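Virulence sensor protein BvgS (PDB 6ZJ8) is a sensor histidine kinase of Bordetella pertussis that probably controls virulence, its PAS domain probably helping to relay signals to the kinase. Local coordinates at residues I37-R40 and M46-C49; F100-V105 and T111-Q116; D55-T60 and A81-E86; D51-T56 and G133-I138; T90-A93 and P98-E101. All blocks are in the same frame, centred on the assembly; numbering follows the deposited sequence.

The five contacts sample one PAS domain from its core to its surface. Contact 4 is the buried one, setting helix 51-57 against central strand 128-137 through aromatic rings and a water. Contact 3 uses the same helix and adds helix 79-87, mainly through a phenylalanine-methionine contact. Contacts 1 and 2 are hairpins at the two ends of the same antiparallel sheet, their centres about 18 Å apart; both are backbone-bonded, but contact 1 has sulfur and aliphatic groups where contact 2 is richer in charged and polar side chains. Contact 5 lies at the surface, where an arginine at the start of strand 99-107, the strand contact 2 also uses, meets a loop through a weak bond and a methyl.

Contact 1: I37-R40 and M46-C49; sequences IYVR and MLLC
Val39 is the bump and the pair Leu47 and Leu48 the hollow on one face of this antiparallel hairpin. Val39 CG1 lies 4.2 Å from Leu47 CD1, while Val39 CB sits 4.1 Å from Leu48 CB, which places the valine across two consecutive residues of the partner strand. The backbone explains this: a classic beta bulge makes both leucines face Val39. Val39 O receives Leu47 N at 2.7 Å and, weakly, Leu48 N, while Val39 N donates to Leu48 O at 2.8 Å. On the reverse face the fit is made by Met46. Its chain folds back at chi2 (-79°) and again at chi3 (-78°), so that the methyl CE presses into the base of Tyr38, 3.5 Å from Tyr38 CB. The sulfur comes obliquely to the Tyr38 ring in a Met-aromatic contact, SD standing 5.0 Å from the ring centroid, and also leans on the aliphatic start of Arg40. The tyrosine has CG between its backbone N and carbonyl carbon (chi1 57°), and the ring is carried away from strand 46-49 toward Ile131 and Thr118. Cys49 CB meets Tyr38 CB from another side than the methyl. Backbone bonds of Tyr38 to Gly133 and Arg40 to Ile131 join strand 37-41 to 128-137. The arrangement is a classic beta bulge in the first hairpin of the PAS sheet, whose strand 46-49 is outermost.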
# COMPACT_ATOMS: atom_id res chain seq x y z
N ILE A 37 -1.22 -2.56 -2.52
CA ILE A 37 -1.86 -1.51 -3.30
C ILE A 37 -3.16 -1.14 -2.60
O ILE A 37 -3.83 -1.99 -2.01
CB ILE A 37 -2.13 -1.95 -4.76
CG1 ILE A 37 -2.71 -0.79 -5.56
CG2 ILE A 37 -3.08 -3.13 -4.80
CD1 ILE A 37 -2.90 -1.08 -7.02
N TYR A 38 -3.49 0.15 -2.66
CA TYR A 38 -4.69 0.67 -2.02
C TYR A 38 -5.30 1.75 -2.91
O TYR A 38 -4.68 2.21 -3.88
CB TYR A 38 -4.38 1.26 -0.64
CG TYR A 38 -3.34 2.35 -0.68
CD1 TYR A 38 -3.69 3.67 -0.92
CD2 TYR A 38 -1.99 2.06 -0.50
CE1 TYR A 38 -2.74 4.67 -0.96
CE2 TYR A 38 -1.03 3.05 -0.54
CZ TYR A 38 -1.41 4.35 -0.78
OH TYR A 38 -0.44 5.34 -0.82
N VAL A 39 -6.52 2.15 -2.57
CA VAL A 39 -7.19 3.27 -3.21
C VAL A 39 -7.81 4.13 -2.11
O VAL A 39 -8.57 3.62 -1.28
CB VAL A 39 -8.27 2.81 -4.21
CG1 VAL A 39 -8.99 4.01 -4.79
CG2 VAL A 39 -7.64 1.98 -5.31
N ARG A 40 -7.48 5.42 -2.12
CA ARG A 40 -7.95 6.36 -1.11
C ARG A 40 -8.65 7.52 -1.81
O ARG A 40 -8.11 8.09 -2.76
CB ARG A 40 -6.78 6.86 -0.26
CG ARG A 40 -7.14 7.97 0.71
CD ARG A 40 -6.14 8.04 1.85
NE ARG A 40 -4.75 8.09 1.40
CZ ARG A 40 -3.72 8.41 2.19
NH1 ARG A 40 -3.92 8.72 3.46
NH2 ARG A 40 -2.49 8.43 1.69
N MET A 46 -10.32 5.05 2.84
CA MET A 46 -9.75 3.93 2.11
C MET A 46 -10.85 3.12 1.44
O MET A 46 -11.74 2.58 2.13
CB MET A 46 -8.92 3.05 3.05
CG MET A 46 -7.66 3.73 3.57
SD MET A 46 -6.32 3.75 2.37
CE MET A 46 -5.73 2.07 2.53
N LEU A 47 -10.80 3.01 0.12
CA LEU A 47 -11.80 2.28 -0.65
C LEU A 47 -11.39 0.85 -0.96
O LEU A 47 -12.26 -0.03 -1.03
CB LEU A 47 -12.08 3.01 -1.97
CG LEU A 47 -12.43 4.49 -1.84
CD1 LEU A 47 -12.70 5.07 -3.21
CD2 LEU A 47 -13.62 4.68 -0.92
N LEU A 48 -10.10 0.60 -1.15
CA LEU A 48 -9.64 -0.72 -1.53
C LEU A 48 -8.23 -0.92 -1.00
O LEU A 48 -7.44 0.03 -0.91
CB LEU A 48 -9.67 -0.91 -3.05
CG LEU A 48 -9.19 -2.26 -3.60
CD1 LEU A 48 -9.99 -2.63 -4.84
CD2 LEU A 48 -7.71 -2.24 -3.92
N CYS A 49 -7.92 -2.16 -0.63
CA CYS A 49 -6.57 -2.55 -0.26
C CYS A 49 -6.47 -4.06 -0.40
O CYS A 49 -7.35 -4.79 0.06
CB CYS A 49 -6.24 -2.10 1.17
SG CYS A 49 -7.56 -2.34 2.37

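Contact 2: F100-V105 and T111-Q116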
# COMPACT_ATOMS: atom_id res chain seq x y z
N PHE A 100 6.46 9.70 -6.30
CA PHE A 100 7.34 8.58 -6.02
C PHE A 100 8.32 8.97 -4.92
O PHE A 100 8.96 10.03 -5.00
CB PHE A 100 8.11 8.14 -7.27
CG PHE A 100 7.22 7.71 -8.40
CD1 PHE A 100 6.76 6.40 -8.47
CD2 PHE A 100 6.85 8.60 -9.38
CE1 PHE A 100 5.95 6.00 -9.51
CE2 PHE A 100 6.04 8.20 -10.43
CZ PHE A 100 5.58 6.90 -10.49
N GLU A 101 8.43 8.12 -3.90
CA GLU A 101 9.38 8.32 -2.82
C GLU A 101 9.88 6.96 -2.36
O GLU A 101 9.26 5.93 -2.61
CB GLU A 101 8.75 9.08 -1.64
CG GLU A 101 8.55 10.56 -1.89
CD GLU A 101 8.49 11.37 -0.61
OE1 GLU A 101 7.37 11.69 -0.16
OE2 GLU A 101 9.56 11.69 -0.05
N ASP A 102 11.03 6.97 -1.69
CA ASP A 102 11.58 5.76 -1.09
C ASP A 102 12.18 6.10 0.26
O ASP A 102 12.83 7.14 0.41
CB ASP A 102 12.62 5.10 -2.01
CG ASP A 102 13.99 5.74 -1.91
OD1 ASP A 102 14.07 6.99 -1.85
OD2 ASP A 102 14.99 5.00 -1.89
N ARG A 103 11.95 5.23 1.23
CA ARG A 103 12.39 5.46 2.60
C ARG A 103 12.48 4.12 3.30
O ARG A 103 12.03 3.09 2.79
CB ARG A 103 11.44 6.41 3.35
CG ARG A 103 10.00 5.91 3.43
CD ARG A 103 9.15 6.71 4.43
NE ARG A 103 9.45 6.36 5.81
CZ ARG A 103 8.81 6.85 6.87
NH1 ARG A 103 9.16 6.46 8.09
NH2 ARG A 103 7.82 7.72 6.72
N ASP A 104 13.07 4.14 4.49
CA ASP A 104 13.05 2.98 5.38
C ASP A 104 11.87 3.10 6.34
O ASP A 104 11.54 4.20 6.80
CB ASP A 104 14.36 2.88 6.17
CG ASP A 104 15.55 2.57 5.29
OD1 ASP A 104 15.36 1.93 4.23
OD2 ASP A 104 16.67 2.98 5.65
N VAL A 105 11.24 1.97 6.62
CA VAL A 105 10.12 1.91 7.55
C VAL A 105 10.36 0.76 8.51
O VAL A 105 10.81 -0.32 8.10
CB VAL A 105 8.77 1.74 6.83
CG1 VAL A 105 7.66 1.52 7.84
CG2 VAL A 105 8.48 2.95 5.97
N THR A 111 13.21 -3.40 9.86
CA THR A 111 13.28 -2.18 9.07
C THR A 111 13.35 -2.55 7.59
O THR A 111 14.23 -3.31 7.18
CB THR A 111 14.49 -1.33 9.46
OG1 THR A 111 14.43 -1.03 10.86
CG2 THR A 111 14.50 -0.03 8.67
N ARG A 112 12.43 -2.01 6.80
CA ARG A 112 12.33 -2.31 5.38
C ARG A 112 12.53 -1.05 4.56
O ARG A 112 11.98 0.01 4.88
CB ARG A 112 10.96 -2.92 5.02
CG ARG A 112 10.42 -3.91 6.03
CD ARG A 112 9.34 -3.27 6.89
NE ARG A 112 8.99 -4.11 8.03
CZ ARG A 112 8.10 -5.09 7.99
NH1 ARG A 112 7.45 -5.38 6.87
NH2 ARG A 112 7.86 -5.79 9.09
N HIS A 113 13.32 -1.17 3.50
CA HIS A 113 13.42 -0.13 2.48
C HIS A 113 12.28 -0.32 1.49
O HIS A 113 12.16 -1.39 0.88
CB HIS A 113 14.78 -0.21 1.79
CG HIS A 113 14.99 0.85 0.75
ND1 HIS A 113 15.84 0.67 -0.32
CD2 HIS A 113 14.48 2.10 0.63
CE1 HIS A 113 15.84 1.77 -1.06
NE2 HIS A 113 15.02 2.65 -0.51
N VAL A 114 11.44 0.70 1.33
CA VAL A 114 10.23 0.59 0.52
C VAL A 114 10.22 1.68 -0.54
O VAL A 114 10.71 2.80 -0.33
CB VAL A 114 8.95 0.67 1.38
CG1 VAL A 114 8.89 -0.49 2.35
CG2 VAL A 114 8.88 2.00 2.12
N TYR A 115 9.66 1.34 -1.69
CA TYR A 115 9.46 2.26 -2.80
C TYR A 115 7.98 2.59 -2.87
O TYR A 115 7.16 1.72 -3.20
CB TYR A 115 9.96 1.64 -4.11
CG TYR A 115 9.96 2.58 -5.29
CD1 TYR A 115 10.89 3.60 -5.38
CD2 TYR A 115 9.04 2.43 -6.32
CE1 TYR A 115 10.90 4.46 -6.46
CE2 TYR A 115 9.04 3.29 -7.41
CZ TYR A 115 9.98 4.31 -7.47
OH TYR A 115 9.99 5.17 -8.54
N GLN A 116 7.63 3.84 -2.56
CA GLN A 116 6.25 4.27 -2.42
C GLN A 116 5.80 5.06 -3.65
O GLN A 116 6.60 5.76 -4.28
CB GLN A 116 6.08 5.14 -1.17
CG GLN A 116 6.58 4.50 0.11
CD GLN A 116 6.86 5.51 1.20
OE1 GLN A 116 7.65 6.43 1.01
NE2 GLN A 116 6.20 5.35 2.34
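The second hairpin of the PAS sheet pairs strands 99-107 and 110-122, with Glu101 opposite Gln116, Arg103 opposite Val114 and Val105 opposite Arg112 as hydrogen-bonded pairs; Val105 N, for instance, lies 2.7 Å from Arg112 O. The face bearing Asp102, Asp104, His113 and Tyr115 is polar. His113 reaches diagonally across to Asp102, because its CG is anti to the backbone N (chi1 -178°), and NE2 gives a bond of 2.7 Å to Asp102 OD2. The carboxylate oxygen lies in the imidazole plane, yet the ring meets it on its anti side and 33° out of the carboxylate plane. Arg103 O touches the edge of the same ring, 3.4 Å from His113 CD2, and Asp104 OD1 lies 3.3 Å from His113 CB, oblique to the ring. The Asp102 bond probably sets the ring's rotation; Ile138 packs beside it. Farther along, Tyr115 OH comes within 3.5 Å of Phe100 CD1, obliquely to the Phe100 ring. On the other face Val105 CG2 meets Val114 CG2 at 4.0 Å, and Gln116 OE1 rests against Arg103 CG at 3.4 Å while its NE2 makes weak bonds to the carbonyls of Glu86 and Phe87. Arg103, bent at chi3, gives a hydrogen bond from NE to Asp104 O, from above the carbonyl plane. The pair is an antiparallel hairpin at the edge of the PAS sheet, its Val105 and Val114 face turned to helix 79-87.

Contact 3: D55-T60 and A81-E86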
# COMPACT_ATOMS: atom_id res chain seq x y z
N ASP A 55 -1.95 -7.70 5.11
CA ASP A 55 -1.12 -8.65 5.84
C ASP A 55 0.19 -8.04 6.31
O ASP A 55 0.80 -8.57 7.25
CB ASP A 55 -0.84 -9.88 4.96
CG ASP A 55 -2.05 -10.79 4.83
OD1 ASP A 55 -3.10 -10.49 5.43
OD2 ASP A 55 -1.94 -11.82 4.13
N THR A 56 0.65 -6.95 5.70
CA THR A 56 1.79 -6.23 6.24
C THR A 56 1.57 -5.89 7.71
O THR A 56 2.50 -5.94 8.52
CB THR A 56 2.03 -4.94 5.44
OG1 THR A 56 2.44 -5.27 4.11
CG2 THR A 56 3.10 -4.08 6.12
N PHE A 57 0.32 -5.57 8.07
CA PHE A 57 -0.02 -5.15 9.42
C PHE A 57 -0.80 -6.20 10.19
O PHE A 57 -1.09 -6.00 11.37
CB PHE A 57 -0.84 -3.85 9.35
CG PHE A 57 -0.25 -2.82 8.44
CD1 PHE A 57 0.72 -1.95 8.90
CD2 PHE A 57 -0.66 -2.72 7.12
CE1 PHE A 57 1.27 -1.00 8.06
CE2 PHE A 57 -0.11 -1.77 6.28
CZ PHE A 57 0.86 -0.91 6.75
N GLY A 58 -1.14 -7.33 9.56
CA GLY A 58 -1.85 -8.38 10.26
C GLY A 58 -3.28 -8.04 10.60
O GLY A 58 -3.80 -8.53 11.61
N VAL A 59 -3.95 -7.22 9.78
CA VAL A 59 -5.34 -6.85 10.03
C VAL A 59 -6.21 -7.33 8.87
O VAL A 59 -5.71 -7.86 7.88
CB VAL A 59 -5.50 -5.33 10.23
CG1 VAL A 59 -4.63 -4.85 11.38
CG2 VAL A 59 -5.17 -4.57 8.95
N THR A 60 -7.52 -7.15 9.01
CA THR A 60 -8.49 -7.51 8.00
C THR A 60 -9.04 -6.25 7.34
O THR A 60 -8.78 -5.12 7.78
CB THR A 60 -9.64 -8.33 8.60
OG1 THR A 60 -10.29 -7.56 9.62
CG2 THR A 60 -9.12 -9.62 9.21
N ALA A 81 -2.99 3.02 12.89
CA ALA A 81 -2.88 4.23 12.09
C ALA A 81 -1.44 4.71 12.01
O ALA A 81 -0.99 5.16 10.94
CB ALA A 81 -3.78 5.32 12.68
N ARG A 82 -0.70 4.63 13.11
CA ARG A 82 0.68 5.08 13.12
C ARG A 82 1.52 4.29 12.12
O ARG A 82 2.25 4.86 11.31
CB ARG A 82 1.26 4.96 14.53
CG ARG A 82 2.69 5.44 14.68
CD ARG A 82 3.15 5.41 16.13
NE ARG A 82 3.05 4.08 16.73
CZ ARG A 82 3.86 3.07 16.43
NH1 ARG A 82 4.83 3.22 15.53
NH2 ARG A 82 3.69 1.90 17.03
N GLU A 83 1.41 2.96 12.16
CA GLU A 83 2.21 2.12 11.27
C GLU A 83 1.86 2.37 9.81
O GLU A 83 2.75 2.47 8.96
CB GLU A 83 2.00 0.65 11.63
CG GLU A 83 2.35 0.32 13.07
CD GLU A 83 1.84 -1.04 13.49
OE1 GLU A 83 1.05 -1.64 12.73
OE2 GLU A 83 2.21 -1.50 14.59
N MET A 84 0.57 2.48 9.50
CA MET A 84 0.17 2.71 8.11
C MET A 84 0.67 4.06 7.61
O MET A 84 1.06 4.19 6.44
CB MET A 84 -1.35 2.64 7.98
CG MET A 84 -1.91 1.26 8.24
SD MET A 84 -3.62 1.10 7.73
CE MET A 84 -3.90 -0.62 8.13
N HIS A 85 0.66 5.08 8.47
CA HIS A 85 1.09 6.40 8.04
C HIS A 85 2.50 6.37 7.47
O HIS A 85 2.81 7.09 6.51
CB HIS A 85 1.02 7.38 9.21
CG HIS A 85 1.24 8.81 8.82
ND1 HIS A 85 2.37 9.52 9.19
CD2 HIS A 85 0.49 9.66 8.09
CE1 HIS A 85 2.29 10.74 8.70
NE2 HIS A 85 1.16 10.85 8.03
N GLU A 86 3.37 5.53 8.04
CA GLU A 86 4.75 5.47 7.56
C GLU A 86 4.82 4.93 6.14
O GLU A 86 5.61 5.44 5.32
CB GLU A 86 5.58 4.60 8.51
CG GLU A 86 5.76 5.22 9.90
CD GLU A 86 6.31 4.24 10.92
OE1 GLU A 86 6.17 4.51 12.13
OE2 GLU A 86 6.88 3.20 10.52
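Phe57 and Met84 make the tight part of this contact between the end of helix 51-57 and helix 79-87. Met84 CG stands over the centre of the Phe57 ring, 3.9 Å from the centroid and 13° off the normal, as a CH-pi contact. The opposite face of that ring carries Thr56 CG2, so a methylene and a methyl clamp the phenyl between them. Beyond CG, chi2 (-167°) carries the sulfur of Met84 farther above the ring in a Met-aromatic contact, SD lying 4.9 Å from the centroid, and the extended chi3 sends Met84 CE on to 4.0 Å from Phe57 CD2. The same methyl then ends against Val59 CG2 at 4.2 Å. Val59 is placed here by the turn that stops the helix: Gly58, with positive phi, is the C-prime residue of a Schellman motif, in which Val59 N bonds Leu54 O and Gly58 N bonds Asp55 O weakly. These helices lie on one face of the PAS sheet, and Phe57 also meets Trp135, Leu107 and, with its plane near a right angle, Phe87. The partly exposed Glu83 buries less against the other segment, 36 Å² to the 65 Å² of Met84. It slides past Phe57 in the opposite direction, its carboxylate turned 17° from the ring plane and OE1 3.9 Å from Phe57 CD1. On the solvent side Arg82 is exposed, its NH1 forming a long salt bridge with Glu86 OE1 at 3.9 Å.

Contact 4: D51-T56 and G133-I138; sequences DAYLDT and GGWIDI
Tyr53 of helix 51-57 and Gly134, next to Trp135 on strand 128-137, bring the two backbones closest, their CA atoms 7.9 Å apart, so side chains bridge the gap and pack the helix on the central strand of the PAS sheet. The Trp135 indole does most of this. Its CG sits between backbone N and carbonyl carbon (chi1 63°), and from there the six-membered ring reaches the helix. Tyr53 lies obliquely against it, the ring planes at 52° and the nearest atoms Tyr53 CD2 and Trp135 CH2 at 3.6 Å. At the edge of the indole, near its plane, stands Thr56 OG1, but it is 4.6 Å from Trp135 NE1, too far for a direct bond. A water fills the link instead, lying in the indole plane: it accepts from Trp135 NE1 at 2.9 Å and donates to Thr56 OG1 at 2.8 Å. Thr56 OG1 in turn gives its hydrogen to Ala52 O, one turn back, at 2.8 Å. Phe87 and Pro36 also pack on Trp135. The chain from indole N-H through water and hydroxyl to a helix carbonyl probably satisfies the buried NE1 and steers the indole, while CZ3 and CH2 of the indole make apolar contact with Tyr53.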
# COMPACT_ATOMS: atom_id res chain seq x y z
N ASP A 51 -4.51 -7.94 -0.10
CA ASP A 51 -4.03 -8.69 1.06
C ASP A 51 -2.57 -8.40 1.36
O ASP A 51 -2.14 -8.53 2.51
CB ASP A 51 -4.23 -10.19 0.83
CG ASP A 51 -5.69 -10.58 0.78
OD1 ASP A 51 -6.55 -9.73 1.11
OD2 ASP A 51 -5.98 -11.73 0.41
N ALA A 52 -1.78 -8.02 0.35
CA ALA A 52 -0.41 -7.61 0.61
C ALA A 52 -0.38 -6.39 1.52
O ALA A 52 0.45 -6.30 2.43
CB ALA A 52 0.32 -7.32 -0.70
N TYR A 53 -1.29 -5.45 1.29
CA TYR A 53 -1.45 -4.31 2.18
C TYR A 53 -1.86 -4.77 3.58
O TYR A 53 -1.18 -4.50 4.57
CB TYR A 53 -2.49 -3.35 1.60
CG TYR A 53 -2.65 -2.05 2.36
CD1 TYR A 53 -3.30 -2.02 3.58
CD2 TYR A 53 -2.16 -0.86 1.84
CE1 TYR A 53 -3.44 -0.84 4.28
CE2 TYR A 53 -2.30 0.32 2.53
CZ TYR A 53 -2.94 0.33 3.74
OH TYR A 53 -3.09 1.51 4.43
N LEU A 54 -2.98 -5.49 3.66
CA LEU A 54 -3.55 -5.85 4.96
C LEU A 54 -2.60 -6.74 5.76
O LEU A 54 -2.47 -6.56 6.98
CB LEU A 54 -4.89 -6.55 4.76
CG LEU A 54 -5.96 -5.71 4.04
CD1 LEU A 54 -7.19 -6.55 3.73
CD2 LEU A 54 -6.32 -4.50 4.89
N ASP A 55 -1.95 -7.70 5.11
CA ASP A 55 -1.12 -8.65 5.84
C ASP A 55 0.19 -8.04 6.31
O ASP A 55 0.80 -8.57 7.25
CB ASP A 55 -0.84 -9.88 4.96
CG ASP A 55 -2.05 -10.79 4.83
OD1 ASP A 55 -3.10 -10.49 5.43
OD2 ASP A 55 -1.94 -11.82 4.13
N THR A 56 0.65 -6.95 5.70
CA THR A 56 1.79 -6.23 6.24
C THR A 56 1.57 -5.89 7.71
O THR A 56 2.50 -5.94 8.52
CB THR A 56 2.03 -4.94 5.44
OG1 THR A 56 2.44 -5.27 4.11
CG2 THR A 56 3.10 -4.08 6.12
N GLY A 133 -2.48 3.97 -4.86
CA GLY A 133 -1.13 3.98 -4.33
C GLY A 133 -0.73 2.63 -3.79
O GLY A 133 -1.50 1.66 -3.79
N GLY A 134 0.51 2.58 -3.31
CA GLY A 134 1.06 1.36 -2.74
C GLY A 134 2.55 1.51 -2.56
O GLY A 134 3.10 2.61 -2.62
N TRP A 135 3.21 0.37 -2.34
CA TRP A 135 4.65 0.38 -2.18
C TRP A 135 5.21 -0.99 -2.53
O TRP A 135 4.48 -1.98 -2.61
CB TRP A 135 5.06 0.79 -0.76
CG TRP A 135 4.60 -0.16 0.30
CD1 TRP A 135 5.27 -1.25 0.77
CD2 TRP A 135 3.38 -0.08 1.05
NE1 TRP A 135 4.53 -1.87 1.76
CE2 TRP A 135 3.37 -1.17 1.95
CE3 TRP A 135 2.29 0.79 1.04
CZ2 TRP A 135 2.31 -1.41 2.82
CZ3 TRP A 135 1.24 0.56 1.91
CH2 TRP A 135 1.26 -0.53 2.79
N ILE A 136 6.52 -1.03 -2.74
CA ILE A 136 7.26 -2.26 -3.03
C ILE A 136 8.33 -2.41 -1.96
O ILE A 136 9.10 -1.48 -1.71
CB ILE A 136 7.90 -2.23 -4.43
CG1 ILE A 136 6.85 -1.92 -5.50
CG2 ILE A 136 8.59 -3.56 -4.73
CD1 ILE A 136 7.43 -1.73 -6.87
N ASP A 137 8.37 -3.58 -1.32
CA ASP A 137 9.39 -3.86 -0.31
C ASP A 137 10.69 -4.19 -1.03
O ASP A 137 10.87 -5.29 -1.56
CB ASP A 137 8.93 -5.00 0.60
CG ASP A 137 9.83 -5.17 1.81
OD1 ASP A 137 11.02 -4.80 1.73
OD2 ASP A 137 9.34 -5.69 2.83
N ILE A 138 11.62 -3.22 -1.05
CA ILE A 138 12.89 -3.42 -1.74
C ILE A 138 13.77 -4.38 -0.95
O ILE A 138 14.46 -5.23 -1.53
CB ILE A 138 13.59 -2.07 -1.96
CG1 ILE A 138 12.68 -1.10 -2.72
CG2 ILE A 138 14.91 -2.26 -2.70
CD1 ILE A 138 12.28 -1.58 -4.10
O HOH W 1 4.91 -4.49 3.03

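Contact 5: T90-A93 and P98-E101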
# COMPACT_ATOMS: atom_id res chain seq x y z
N THR A 90 2.20 11.53 2.24
CA THR A 90 1.43 12.65 2.75
C THR A 90 0.44 13.14 1.70
O THR A 90 0.63 12.97 0.49
CB THR A 90 2.36 13.79 3.18
OG1 THR A 90 3.43 13.27 3.96
CG2 THR A 90 1.61 14.83 4.00
N ARG A 91 -0.64 13.76 2.17
CA ARG A 91 -1.72 14.25 1.30
C ARG A 91 -1.36 15.65 0.83
O ARG A 91 -1.48 16.62 1.58
CB ARG A 91 -3.05 14.21 2.05
CG ARG A 91 -4.27 14.41 1.17
CD ARG A 91 -5.57 14.14 1.93
NE ARG A 91 -5.75 15.04 3.06
CZ ARG A 91 -6.26 16.27 2.98
NH1 ARG A 91 -6.64 16.76 1.80
NH2 ARG A 91 -6.39 17.01 4.07
N VAL A 92 -0.92 15.76 -0.42
CA VAL A 92 -0.49 17.05 -0.96
C VAL A 92 -1.70 17.84 -1.44
O VAL A 92 -2.77 17.29 -1.73
CB VAL A 92 0.54 16.85 -2.10
CG1 VAL A 92 1.08 18.19 -2.58
CG2 VAL A 92 1.68 15.95 -1.64
N ALA A 93 -1.52 19.16 -1.54
CA ALA A 93 -2.60 20.06 -1.91
C ALA A 93 -3.18 19.73 -3.28
O ALA A 93 -2.95 20.45 -4.25
CB ALA A 93 -2.11 21.51 -1.89
N PRO A 98 1.69 11.95 -10.78
CA PRO A 98 2.19 10.85 -9.96
C PRO A 98 3.28 11.29 -8.99
O PRO A 98 4.01 12.25 -9.25
CB PRO A 98 2.74 9.86 -10.99
CG PRO A 98 1.93 10.12 -12.21
CD PRO A 98 1.67 11.61 -12.21
N ARG A 99 3.37 10.58 -7.87
CA ARG A 99 4.39 10.82 -6.86
C ARG A 99 5.18 9.54 -6.62
O ARG A 99 4.64 8.43 -6.71
CB ARG A 99 3.78 11.29 -5.54
CG ARG A 99 3.38 12.75 -5.51
CD ARG A 99 2.89 13.14 -4.12
NE ARG A 99 3.94 13.02 -3.12
CZ ARG A 99 3.73 12.96 -1.81
NH1 ARG A 99 2.50 12.98 -1.33
NH2 ARG A 99 4.76 12.86 -0.98
N PHE A 100 6.46 9.70 -6.30
CA PHE A 100 7.34 8.58 -6.02
C PHE A 100 8.32 8.97 -4.92
O PHE A 100 8.96 10.03 -5.00
CB PHE A 100 8.11 8.14 -7.27
CG PHE A 100 7.22 7.71 -8.40
CD1 PHE A 100 6.76 6.40 -8.47
CD2 PHE A 100 6.85 8.60 -9.38
CE1 PHE A 100 5.95 6.00 -9.51
CE2 PHE A 100 6.04 8.20 -10.43
CZ PHE A 100 5.58 6.90 -10.49
N GLU A 101 8.43 8.12 -3.90
CA GLU A 101 9.38 8.32 -2.82
C GLU A 101 9.88 6.96 -2.36
O GLU A 101 9.26 5.93 -2.61
CB GLU A 101 8.75 9.08 -1.64
CG GLU A 101 8.55 10.56 -1.89
CD GLU A 101 8.49 11.37 -0.61
OE1 GLU A 101 7.37 11.69 -0.16
OE2 GLU A 101 9.56 11.69 -0.05
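The flat group here is the Arg99 guanidinium: Val92 CG2 lies over one face, 3.6 Å from Arg99 CZ, and Thr90 O stands at the edge, near the plane. The methyl comes from the loop residue whose CB bond points toward the strand, and its nearest atom is Arg99 NH1, 3.1 Å from Val92 CG2. The arginine chain bends at chi3 (64°), which turns the guanidinium toward the loop. Arg99 NH1 then meets Thr90 O at 2.6 Å with an N-H...O angle of 124°, a short but strongly bent and therefore weak bond. The other terminal nitrogen, Arg99 NH2, is held within the strand by a salt bridge to Glu101 OE1 at 3.0 Å. Arg99 and Glu101 are two residues apart on the strand, which puts their side chains on the same face and within easy reach of each other. Leu89 packs on both. With one nitrogen toward the loop and one toward the carboxylate, the two partners probably limit rotation of the guanidinium about CD-NE. Arg99 and Glu101 themselves are tied by backbone hydrogen bonds to Thr118 and Gln116. The contact lays the loop after helix 79-87 against the outermost strand 99-107, a surface join at the edge of the PAS sheet.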